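PDB 4RAA: putative exported protein from Bacteroides fragilis, which is of unknown function but folds as a six-bladed beta-propeller and is probably exported from the cytoplasm, perhaps as a lipoprotein. Local coordinates for residues V19-I24 against D298-G303; L25-L30 against I354-R359. One frame throughout, in Å; residues are numbered along the deposited sequence.

In the fold
After strand 10-13, which joins another sheet, the chain forms the short, weakly bonded helix 21-24 and runs into strand 25-31. Contact 1 closes a loop of 273 residues where that helix meets the end of helix 293-299. Contact 2 closes one of 323 residues by setting strand 25-31 beside the C-terminal strand 354-360. The segments alternate along the sequence, so the two loops cross instead of nesting. Strand 25-31 is an outer strand of a four-stranded antiparallel sheet otherwise built from late parts of the chain, consistent with the "Velcro" closure by which many propellers shut their ring. The contacts adjoin: Leu300 CD2 lies 4.1 Å from Leu25 CD1, and Val302 packs on Phe29.

Contact 1: V19-I24 against D298-G303; sequences VNADSI and DQLKVG
Gln299 stretches its amide across to the start of helix 21-24, where OE1 accepts the backbone N-H of Ala21 at 2.7 Å in an almost straight bond, 170° at the hydrogen. The donor stands above the plane of the carbonyl, 41° out of it. CG of Gln299 lies anti to its own carbonyl carbon, and the extended chain beyond it carries the amide to Ala21. On its way it passes Asn20, whose side chain slides by in the opposite direction with the amide planes 39° apart. Asn20 does a separate job as N-cap: its OD1 takes the N-H of Asp22 at 2.8 Å. Next to this polar join, the CD2 branch of Leu300 rests on the backbone between Ala21 C and Asp22 N, with Ala21 CB 4.1 Å from the same methyl. Phe296 and Tyr291 also pack on Ala21. Lys301 ends the other helix in a Schellman motif, just beyond Gln299 and Leu300. Two successive N-H groups of the first turn are thus each given an uncharged side-chain carbonyl as acceptor, one local and one from a distant helix end, so that the join rests on neutral hydrogen bonds.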
ATOM      1  N   VAL A  19       1.683 -38.992  35.864  1.00 47.02           N
ATOM      2  CA  VAL A  19       2.852 -39.250  35.023  1.00 47.13           C
ATOM      3  C   VAL A  19       3.718 -37.990  35.106  1.00 46.76           C
ATOM      4  O   VAL A  19       3.201 -36.868  35.007  1.00 45.05           O
ATOM      5  CB  VAL A  19       2.474 -39.535  33.544  1.00 46.75           C
ATOM      6  CG1 VAL A  19       3.700 -39.516  32.619  1.00 46.52           C
ATOM      7  CG2 VAL A  19       1.740 -40.874  33.434  1.00 47.60           C
ATOM      8  N   ASN A  20       5.027 -38.187  35.279  1.00 47.86           N
ATOM      9  CA  ASN A  20       6.002 -37.094  35.334  1.00 47.64           C
ATOM     10  C   ASN A  20       6.245 -36.585  33.898  1.00 47.45           C
ATOM     11  O   ASN A  20       6.394 -37.385  32.968  1.00 48.20           O
ATOM     12  CB  ASN A  20       7.310 -37.594  35.968  1.00 48.73           C
ATOM     13  CG  ASN A  20       8.330 -36.485  36.210  1.00 49.12           C
ATOM     14  OD1 ASN A  20       8.422 -35.519  35.465  1.00 48.19           O
ATOM     15  ND2 ASN A  20       9.132 -36.651  37.249  1.00 50.90           N
ATOM     16  N   ALA A  21       6.286 -35.260  33.735  1.00 46.77           N
ATOM     17  CA  ALA A  21       6.499 -34.621  32.413  1.00 46.24           C
ATOM     18  C   ALA A  21       7.899 -34.854  31.824  1.00 46.23           C
ATOM     19  O   ALA A  21       8.078 -34.800  30.602  1.00 45.01           O
ATOM     20  CB  ALA A  21       6.211 -33.131  32.494  1.00 45.49           C
ATOM     21  N   ASP A  22       8.865 -35.100  32.710  1.00 46.69           N
ATOM     22  CA  ASP A  22      10.256 -35.405  32.371  1.00 47.50           C
ATOM     23  C   ASP A  22      10.359 -36.640  31.460  1.00 47.19           C
ATOM     24  O   ASP A  22      11.138 -36.647  30.517  1.00 47.94           O
ATOM     25  CB  ASP A  22      11.048 -35.646  33.683  1.00 50.14           C
ATOM     26  CG  ASP A  22      12.559 -35.610  33.501  1.00 51.87           C
ATOM     27  OD1 ASP A  22      13.059 -34.646  32.880  1.00 51.23           O
ATOM     28  OD2 ASP A  22      13.246 -36.517  34.037  1.00 53.04           O
ATOM     29  N   SER A  23       9.545 -37.660  31.732  1.00 47.50           N
ATOM     30  CA  SER A  23       9.555 -38.922  30.965  1.00 48.14           C
ATOM     31  C   SER A  23       8.976 -38.830  29.554  1.00 47.75           C
ATOM     32  O   SER A  23       9.547 -39.400  28.626  1.00 50.05           O
ATOM     33  CB  SER A  23       8.814 -40.027  31.729  1.00 48.27           C
ATOM     34  OG  SER A  23       7.449 -39.697  31.905  1.00 46.75           O
ATOM     35  N   ILE A  24       7.837 -38.149  29.403  1.00 46.69           N
ATOM     36  CA  ILE A  24       7.144 -38.010  28.082  1.00 45.41           C
ATOM     37  C   ILE A  24       7.660 -36.902  27.146  1.00 44.33           C
ATOM     38  O   ILE A  24       7.236 -36.851  25.983  1.00 43.65           O
ATOM     39  CB  ILE A  24       5.588 -37.879  28.217  1.00 44.13           C
ATOM     40  CG1 ILE A  24       5.178 -36.672  29.084  1.00 42.72           C
ATOM     41  CG2 ILE A  24       4.989 -39.171  28.763  1.00 45.23           C
ATOM     42  CD1 ILE A  24       3.692 -36.405  29.110  1.00 41.96           C
ATOM     43  N   ASP A 298       8.940 -27.496  37.830  1.00 43.77           N
ATOM     44  CA  ASP A 298       9.761 -28.238  38.813  1.00 45.10           C
ATOM     45  C   ASP A 298      10.085 -29.671  38.324  1.00 46.17           C
ATOM     46  O   ASP A 298      11.196 -30.155  38.546  1.00 48.13           O
ATOM     47  CB  ASP A 298       9.136 -28.218  40.228  1.00 45.20           C
ATOM     48  CG  ASP A 298       9.292 -26.852  40.942  1.00 45.03           C
ATOM     49  OD1 ASP A 298       9.783 -25.862  40.348  1.00 43.31           O
ATOM     50  OD2 ASP A 298       8.926 -26.773  42.134  1.00 46.05           O
ATOM     51  N   GLN A 299       9.141 -30.327  37.643  1.00 46.10           N
ATOM     52  CA  GLN A 299       9.365 -31.671  37.061  1.00 46.56           C
ATOM     53  C   GLN A 299      10.431 -31.691  35.957  1.00 46.53           C
ATOM     54  O   GLN A 299      11.179 -32.657  35.856  1.00 48.81           O
ATOM     55  CB  GLN A 299       8.063 -32.283  36.524  1.00 45.98           C
ATOM     56  CG  GLN A 299       7.134 -32.828  37.603  1.00 46.70           C
ATOM     57  CD  GLN A 299       5.893 -33.526  37.051  1.00 46.38           C
ATOM     58  OE1 GLN A 299       5.680 -33.606  35.834  1.00 46.41           O
ATOM     59  NE2 GLN A 299       5.067 -34.042  37.948  1.00 46.77           N
ATOM     60  N   LEU A 300      10.483 -30.649  35.130  1.00 45.30           N
ATOM     61  CA  LEU A 300      11.515 -30.524  34.073  1.00 45.58           C
ATOM     62  C   LEU A 300      12.825 -29.865  34.549  1.00 46.59           C
ATOM     63  O   LEU A 300      13.777 -29.783  33.769  1.00 46.27           O
ATOM     64  CB  LEU A 300      10.964 -29.743  32.874  1.00 44.17           C
ATOM     65  CG  LEU A 300       9.692 -30.286  32.224  1.00 42.96           C
ATOM     66  CD1 LEU A 300       9.218 -29.327  31.148  1.00 41.57           C
ATOM     67  CD2 LEU A 300       9.924 -31.675  31.653  1.00 44.14           C
ATOM     68  N   LYS A 301      12.863 -29.400  35.806  1.00 48.28           N
ATOM     69  CA  LYS A 301      14.037 -28.766  36.432  1.00 49.85           C
ATOM     70  C   LYS A 301      14.480 -27.495  35.692  1.00 47.77           C
ATOM     71  O   LYS A 301      15.652 -27.370  35.306  1.00 47.82           O
ATOM     72  CB  LYS A 301      15.196 -29.776  36.608  1.00 52.74           C
ATOM     73  CG  LYS A 301      14.896 -30.937  37.546  1.00 54.35           C
ATOM     74  CD  LYS A 301      16.136 -31.802  37.749  1.00 57.87           C
ATOM     75  CE  LYS A 301      16.005 -32.744  38.939  1.00 60.31           C
ATOM     76  NZ  LYS A 301      14.920 -33.746  38.755  1.00 59.95           N
ATOM     77  N   VAL A 302      13.525 -26.569  35.507  1.00 45.89           N
ATOM     78  CA  VAL A 302      13.746 -25.267  34.811  1.00 43.83           C
ATOM     79  C   VAL A 302      13.320 -24.000  35.597  1.00 42.97           C
ATOM     80  O   VAL A 302      13.196 -22.925  35.000  1.00 41.39           O
ATOM     81  CB  VAL A 302      13.119 -25.264  33.385  1.00 42.07           C
ATOM     82  CG1 VAL A 302      13.626 -26.451  32.578  1.00 42.45           C
ATOM     83  CG2 VAL A 302      11.594 -25.269  33.432  1.00 41.02           C
ATOM     84  N   GLY A 303      13.076 -24.128  36.907  1.00 43.90           N
ATOM     85  CA  GLY A 303      12.780 -22.985  37.789  1.00 44.27           C
ATOM     86  C   GLY A 303      11.489 -22.202  37.610  1.00 44.55           C
ATOM     87  O   GLY A 303      10.587 -22.313  38.441  1.00 44.82           O
TER

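Contact 2: L25-L30 against I354-R359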
ATOM      1  N   LEU A  25       8.562 -36.036  27.635  1.00 44.91           N
ATOM      2  CA  LEU A  25       9.121 -34.913  26.851  1.00 44.00           C
ATOM      3  C   LEU A  25      10.637 -34.990  26.665  1.00 45.45           C
ATOM      4  O   LEU A  25      11.347 -35.526  27.534  1.00 45.50           O
ATOM      5  CB  LEU A  25       8.802 -33.575  27.533  1.00 42.54           C
ATOM      6  CG  LEU A  25       7.338 -33.146  27.683  1.00 41.28           C
ATOM      7  CD1 LEU A  25       7.239 -31.946  28.619  1.00 40.67           C
ATOM      8  CD2 LEU A  25       6.710 -32.842  26.330  1.00 40.24           C
ATOM      9  N   GLU A  26      11.101 -34.450  25.524  1.00 45.89           N
ATOM     10  CA  GLU A  26      12.530 -34.308  25.199  1.00 47.14           C
ATOM     11  C   GLU A  26      12.839 -32.808  25.140  1.00 45.90           C
ATOM     12  O   GLU A  26      12.128 -32.046  24.475  1.00 43.73           O
ATOM     13  CB  GLU A  26      12.943 -35.023  23.905  1.00 48.15           C
ATOM     14  CG  GLU A  26      12.280 -34.585  22.601  1.00 47.06           C
ATOM     15  CD  GLU A  26      12.719 -35.437  21.409  1.00 48.31           C
ATOM     16  OE1 GLU A  26      13.887 -35.875  21.369  1.00 49.53           O
ATOM     17  OE2 GLU A  26      11.899 -35.654  20.488  1.00 47.76           O
ATOM     18  N   LEU A  27      13.913 -32.422  25.832  1.00 46.69           N
ATOM     19  CA  LEU A  27      14.343 -31.036  26.010  1.00 47.03           C
ATOM     20  C   LEU A  27      15.587 -30.683  25.226  1.00 47.86           C
ATOM     21  O   LEU A  27      16.352 -31.542  24.785  1.00 51.03           O
ATOM     22  CB  LEU A  27      14.645 -30.754  27.501  1.00 48.42           C
ATOM     23  CG  LEU A  27      13.491 -30.405  28.447  1.00 48.91           C
ATOM     24  CD1 LEU A  27      12.238 -31.240  28.212  1.00 48.95           C
ATOM     25  CD2 LEU A  27      13.968 -30.516  29.890  1.00 50.70           C
ATOM     26  N   SER A  28      15.775 -29.379  25.099  1.00 46.10           N
ATOM     27  CA  SER A  28      16.947 -28.794  24.482  1.00 45.87           C
ATOM     28  C   SER A  28      16.982 -27.331  24.910  1.00 44.31           C
ATOM     29  O   SER A  28      15.932 -26.742  25.185  1.00 43.29           O
ATOM     30  CB  SER A  28      16.900 -28.937  22.965  1.00 45.93           C
ATOM     31  OG  SER A  28      18.034 -28.334  22.377  1.00 46.56           O
ATOM     32  N   PHE A  29      18.183 -26.767  24.993  1.00 44.58           N
ATOM     33  CA  PHE A  29      18.376 -25.375  25.402  1.00 43.22           C
ATOM     34  C   PHE A  29      19.278 -24.624  24.426  1.00 43.99           C
ATOM     35  O   PHE A  29      20.157 -25.218  23.796  1.00 46.16           O
ATOM     36  CB  PHE A  29      18.963 -25.322  26.806  1.00 43.14           C
ATOM     37  CG  PHE A  29      18.056 -25.886  27.859  1.00 42.20           C
ATOM     38  CD1 PHE A  29      16.996 -25.127  28.357  1.00 40.75           C
ATOM     39  CD2 PHE A  29      18.262 -27.168  28.370  1.00 43.21           C
ATOM     40  CE1 PHE A  29      16.157 -25.636  29.341  1.00 40.39           C
ATOM     41  CE2 PHE A  29      17.427 -27.684  29.361  1.00 42.79           C
ATOM     42  CZ  PHE A  29      16.373 -26.919  29.846  1.00 41.52           C
ATOM     43  N   LEU A  30      19.039 -23.324  24.298  1.00 43.10           N
ATOM     44  CA  LEU A  30      19.825 -22.461  23.421  1.00 44.02           C
ATOM     45  C   LEU A  30      19.985 -21.102  24.072  1.00 43.84           C
ATOM     46  O   LEU A  30      18.997 -20.505  24.505  1.00 44.24           O
ATOM     47  CB  LEU A  30      19.122 -22.279  22.084  1.00 43.76           C
ATOM     48  CG  LEU A  30      19.841 -21.496  20.980  1.00 45.08           C
ATOM     49  CD1 LEU A  30      21.187 -22.125  20.635  1.00 47.70           C
ATOM     50  CD2 LEU A  30      18.946 -21.417  19.752  1.00 43.97           C
ATOM     51  N   ILE A 354      17.426 -17.534  27.961  1.00 37.53           N
ATOM     52  CA  ILE A 354      17.840 -18.862  27.502  1.00 37.47           C
ATOM     53  C   ILE A 354      16.528 -19.517  27.058  1.00 35.77           C
ATOM     54  O   ILE A 354      15.603 -19.669  27.871  1.00 35.25           O
ATOM     55  CB  ILE A 354      18.505 -19.725  28.604  1.00 38.16           C
ATOM     56  CG1 ILE A 354      19.805 -19.054  29.081  1.00 39.09           C
ATOM     57  CG2 ILE A 354      18.749 -21.152  28.081  1.00 38.68           C
ATOM     58  CD1 ILE A 354      20.526 -19.769  30.209  1.00 40.30           C
ATOM     59  N   LEU A 355      16.451 -19.898  25.783  1.00 35.12           N
ATOM     60  CA  LEU A 355      15.245 -20.545  25.243  1.00 33.94           C
ATOM     61  C   LEU A 355      15.213 -22.028  25.588  1.00 34.39           C
ATOM     62  O   LEU A 355      16.233 -22.709  25.525  1.00 35.29           O
ATOM     63  CB  LEU A 355      15.150 -20.403  23.719  1.00 33.22           C
ATOM     64  CG  LEU A 355      15.200 -18.989  23.153  1.00 32.67           C
ATOM     65  CD1 LEU A 355      15.025 -19.048  21.644  1.00 32.30           C
ATOM     66  CD2 LEU A 355      14.151 -18.085  23.793  1.00 31.82           C
ATOM     67  N   LEU A 356      14.024 -22.488  25.963  1.00 34.01           N
ATOM     68  CA  LEU A 356      13.723 -23.884  26.220  1.00 34.64           C
ATOM     69  C   LEU A 356      12.997 -24.379  24.978  1.00 34.58           C
ATOM     70  O   LEU A 356      11.951 -23.834  24.613  1.00 32.57           O
ATOM     71  CB  LEU A 356      12.809 -24.047  27.445  1.00 34.28           C
ATOM     72  CG  LEU A 356      12.063 -25.374  27.649  1.00 34.71           C
ATOM     73  CD1 LEU A 356      12.979 -26.590  27.600  1.00 36.08           C
ATOM     74  CD2 LEU A 356      11.297 -25.333  28.961  1.00 34.91           C
ATOM     75  N   PHE A 357      13.571 -25.390  24.334  1.00 36.79           N
ATOM     76  CA  PHE A 357      12.951 -26.086  23.215  1.00 37.96           C
ATOM     77  C   PHE A 357      12.459 -27.400  23.810  1.00 39.39           C
ATOM     78  O   PHE A 357      13.271 -28.166  24.349  1.00 41.16           O
ATOM     79  CB  PHE A 357      13.942 -26.311  22.085  1.00 39.47           C
ATOM     80  CG  PHE A 357      14.313 -25.050  21.365  1.00 39.64           C
ATOM     81  CD1 PHE A 357      15.337 -24.242  21.843  1.00 40.75           C
ATOM     82  CD2 PHE A 357      13.635 -24.656  20.213  1.00 38.93           C
ATOM     83  CE1 PHE A 357      15.681 -23.068  21.181  1.00 40.94           C
ATOM     84  CE2 PHE A 357      13.984 -23.486  19.549  1.00 38.95           C
ATOM     85  CZ  PHE A 357      15.004 -22.691  20.032  1.00 39.76           C
ATOM     86  N   VAL A 358      11.145 -27.642  23.731  1.00 39.41           N
ATOM     87  CA  VAL A 358      10.503 -28.838  24.310  1.00 39.98           C
ATOM     88  C   VAL A 358       9.390 -29.390  23.419  1.00 39.50           C
ATOM     89  O   VAL A 358       8.659 -28.630  22.797  1.00 39.23           O
ATOM     90  CB  VAL A 358       9.956 -28.525  25.735  1.00 40.00           C
ATOM     91  CG1 VAL A 358       8.950 -27.376  25.728  1.00 39.01           C
ATOM     92  CG2 VAL A 358       9.349 -29.758  26.393  1.00 40.40           C
ATOM     93  N   ARG A 359       9.278 -30.713  23.363  1.00 41.07           N
ATOM     94  CA  ARG A 359       8.223 -31.400  22.596  1.00 41.34           C
ATOM     95  C   ARG A 359       8.010 -32.813  23.127  1.00 42.81           C
ATOM     96  O   ARG A 359       8.783 -33.289  23.958  1.00 43.98           O
ATOM     97  CB  ARG A 359       8.567 -31.454  21.101  1.00 41.76           C
ATOM     98  CG  ARG A 359       9.838 -32.224  20.761  1.00 44.48           C
ATOM     99  CD  ARG A 359      10.178 -32.193  19.275  1.00 46.84           C
ATOM    100  NE  ARG A 359      11.378 -32.989  18.982  1.00 50.27           N
ATOM    101  CZ  ARG A 359      11.911 -33.193  17.773  1.00 53.23           C
ATOM    102  NH1 ARG A 359      11.373 -32.656  16.670  1.00 53.36           N
ATOM    103  NH2 ARG A 359      13.010 -33.946  17.663  1.00 55.18           N
TER
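Val358 presents its CG2 methyl between two leucines of the facing strand, 3.7 Å from Leu27 CD1 and 3.8 Å from Leu25 CD1. One step along, Leu356 CD1 fills the next hollow, between Leu27 CG and the Phe29 ring, which it meets at CE1 (3.7 Å). CG of Leu356 is anti to its backbone N (chi1 163°), and the side chain lies beside Phe29, pointing the same way. Projections thus alternate from strand to strand, and Leu340 and Leu343 of helix 338-345 cover the Phe29 end of the row.

The opposite face carries a different relief. Leu30 CB meets the edge of the Phe357 ring near its plane, 3.6 Å from CE1, and Leu30 CD2 also approaches CE1 and CZ. The side chain of Ser28 meets Phe357 CB through its own CB. Farther along, Glu26 and Arg359 cross obliquely: OE2 forms a weak, bent bond to NE at 3.1 Å, part of a salt bridge, with carboxylate and guanidinium planes 38° apart.

Between the two faces, 25-30 and 354-359 pair as antiparallel strands, with Glu26-Arg359, Ser28-Phe357 and Leu30-Leu355 as the hydrogen-bonded pairs; 354-359 bonds on its far edge to strand 316-321. The probable closure of the ring thus combines backbone bonding with an apolar face and a mixed one, at whose end the carboxylate of Glu26 serves two arginines, bridging through OE2 to Arg264 as well as Arg359; their guanidinium groups come close, and its negative charge probably eases their mutual repulsion.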